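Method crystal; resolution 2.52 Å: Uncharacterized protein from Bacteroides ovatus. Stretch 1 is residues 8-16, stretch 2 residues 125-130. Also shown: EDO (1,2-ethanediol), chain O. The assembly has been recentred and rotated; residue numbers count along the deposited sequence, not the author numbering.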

# COMPACT_ATOMS: atom_id res chain seq x y z
N ASN A 8 0.63 -11.35 -21.14
CA ASN A 8 1.83 -10.73 -20.56
C ASN A 8 1.49 -10.03 -19.26
O ASN A 8 0.44 -9.39 -19.13
CB ASN A 8 2.47 -9.75 -21.53
N THR A 9 2.41 -10.15 -18.29
CA THR A 9 2.36 -9.58 -16.94
C THR A 9 3.13 -8.24 -16.93
O THR A 9 3.11 -7.52 -15.92
CB THR A 9 2.95 -10.62 -15.97
OG1 THR A 9 2.30 -11.87 -16.16
CG2 THR A 9 2.83 -10.22 -14.52
N THR A 10 3.81 -7.90 -18.04
CA THR A 10 4.61 -6.67 -18.16
C THR A 10 3.67 -5.49 -18.48
O THR A 10 2.84 -5.58 -19.39
CB THR A 10 5.72 -6.85 -19.20
OG1 THR A 10 6.54 -7.95 -18.81
CG2 THR A 10 6.59 -5.60 -19.37
N GLY A 11 3.82 -4.41 -17.71
CA GLY A 11 3.06 -3.17 -17.85
C GLY A 11 3.29 -2.21 -16.69
O GLY A 11 4.27 -2.34 -15.95
N VAL A 12 2.37 -1.24 -16.53
CA VAL A 12 2.46 -0.28 -15.43
C VAL A 12 1.84 -0.94 -14.20
O VAL A 12 0.62 -1.05 -14.08
CB VAL A 12 1.81 1.10 -15.75
CG1 VAL A 12 1.90 2.06 -14.55
CG2 VAL A 12 2.45 1.74 -16.98
N HIS A 13 2.71 -1.41 -13.30
CA HIS A 13 2.33 -2.01 -12.02
C HIS A 13 2.11 -0.88 -11.03
O HIS A 13 2.97 -0.01 -10.90
CB HIS A 13 3.39 -3.00 -11.53
CG HIS A 13 3.42 -4.27 -12.32
ND1 HIS A 13 3.03 -5.46 -11.75
CD2 HIS A 13 3.73 -4.48 -13.61
CE1 HIS A 13 3.16 -6.37 -12.70
NE2 HIS A 13 3.58 -5.83 -13.84
N LYS A 14 0.91 -0.85 -10.40
CA LYS A 14 0.49 0.22 -9.49
C LYS A 14 -0.26 -0.36 -8.31
O LYS A 14 -1.04 -1.28 -8.46
CB LYS A 14 -0.41 1.21 -10.27
CG LYS A 14 -0.97 2.41 -9.49
CD LYS A 14 -1.85 3.21 -10.43
CE LYS A 14 -2.48 4.43 -9.82
NZ LYS A 14 -3.34 5.12 -10.83
N ILE A 15 -0.00 0.18 -7.11
CA ILE A 15 -0.69 -0.21 -5.89
C ILE A 15 -1.17 1.08 -5.21
O ILE A 15 -0.38 2.01 -4.99
CB ILE A 15 0.13 -1.12 -4.93
CG1 ILE A 15 0.49 -2.47 -5.61
CG2 ILE A 15 -0.65 -1.37 -3.63
CD1 ILE A 15 1.35 -3.45 -4.80
N VAL A 16 -2.48 1.15 -4.93
CA VAL A 16 -3.10 2.27 -4.24
C VAL A 16 -3.53 1.79 -2.85
O VAL A 16 -4.19 0.75 -2.71
CB VAL A 16 -4.29 2.87 -5.04
CG1 VAL A 16 -4.91 4.07 -4.32
CG2 VAL A 16 -3.85 3.27 -6.45
N SER A 125 0.39 -7.54 3.38
CA SER A 125 1.28 -7.64 2.22
C SER A 125 0.45 -7.99 1.01
O SER A 125 -0.28 -8.99 1.03
CB SER A 125 2.38 -8.67 2.47
OG SER A 125 3.24 -8.77 1.35
N VAL A 126 0.49 -7.12 -0.01
CA VAL A 126 -0.27 -7.29 -1.26
C VAL A 126 0.66 -7.05 -2.44
O VAL A 126 1.44 -6.10 -2.44
CB VAL A 126 -1.52 -6.35 -1.32
CG1 VAL A 126 -2.35 -6.58 -2.58
CG2 VAL A 126 -2.40 -6.52 -0.08
N SER A 127 0.56 -7.89 -3.46
CA SER A 127 1.38 -7.79 -4.66
C SER A 127 0.50 -7.81 -5.91
O SER A 127 -0.65 -8.26 -5.84
CB SER A 127 2.40 -8.93 -4.68
OG SER A 127 3.25 -8.85 -5.81
N THR A 128 1.03 -7.31 -7.05
CA THR A 128 0.33 -7.31 -8.34
C THR A 128 0.40 -8.68 -9.00
O THR A 128 -0.42 -8.96 -9.87
CB THR A 128 0.91 -6.24 -9.29
OG1 THR A 128 2.32 -6.46 -9.42
CG2 THR A 128 0.65 -4.81 -8.83
N THR A 129 1.37 -9.53 -8.61
CA THR A 129 1.62 -10.85 -9.21
C THR A 129 1.34 -12.05 -8.25
O THR A 129 1.82 -13.16 -8.50
CB THR A 129 3.08 -10.93 -9.68
OG1 THR A 129 3.94 -10.74 -8.56
CG2 THR A 129 3.41 -9.92 -10.77
N SER A 130 0.53 -11.83 -7.19
CA SER A 130 0.13 -12.89 -6.25
C SER A 130 -0.72 -13.92 -6.97
O SER A 130 -1.67 -13.53 -7.66
CB SER A 130 -0.63 -12.30 -5.07
OG SER A 130 0.00 -11.15 -4.54
C1 EDO O . -7.27 3.79 -11.54
O1 EDO O . -6.80 4.23 -10.27
C2 EDO O . -6.34 2.68 -12.03
O2 EDO O . -5.01 3.21 -12.05

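A single buried histidine ties this contact together, using both nitrogens of its ring at once. ND1 of His13 lies 2.6 Å from OG1 of Thr128, a short hydrogen bond and the only one that crosses between the stretches; either atom could be the donor. At the other ring nitrogen, NE2 of His13 donates to the backbone O of Thr9 at 2.7 Å, a bond that stays within the first stretch. The imidazole thus bridges its own preceding loop and a segment more than a hundred residues away in sequence. Because NE2 gives its hydrogen to a carbonyl, it must be protonated, and that bond links the ring back to the loop at Thr9.

The backbones do not pair as neighbouring strands. The CA atoms of His13 and Thr128 stand 6.8 Å apart and those of Thr9 and Thr129 7.9 Å, and no backbone-to-backbone hydrogen bond joins the two stretches. Side chains fill the space instead. Along the strand that starts at His13, alternation sets the pattern: His13 and Ile15 direct their CA-to-CB bonds toward the second stretch, while that of Lys14 points away. Its fully extended side chain, all four chi angles t, carries NZ to a hydrogen bond of 2.8 Å with O2 of the ethanediol, probably a guest from the crystallisation liquor.

Thr128 serves both kinds of chemistry. With chi1 in the p well, its OG1 meets the histidine while its CG2 methyl lies 4.0 Å from CG1 of Ile15, so a polar bond and an apolar contact share one small side chain. Ile15, in the m, t rotamer, reaches across toward the second strand, its CD1 lying 3.5 Å from the backbone O of Val126 and 4.3 Å from CA of Ser127. These are packing contacts, in which a methyl covers main chain.

At the other end of the contact the packing thins to methyls. CG2 of Thr129 sits 3.8 Å from CG2 of Thr9 and 4.0 Å from CE1 of His13, near the plane of the ring and at its edge, as OG1 of Thr128 is too. Within the second stretch, the backbone O of Ser127 accepts a hydrogen bond from OG of Ser130 at 3.2 Å.

The rule to read here is economical: with 268 Å² buried in all, one bridging imidazole makes the polar link, and threonine methyls and one isoleucine make the apolar contacts.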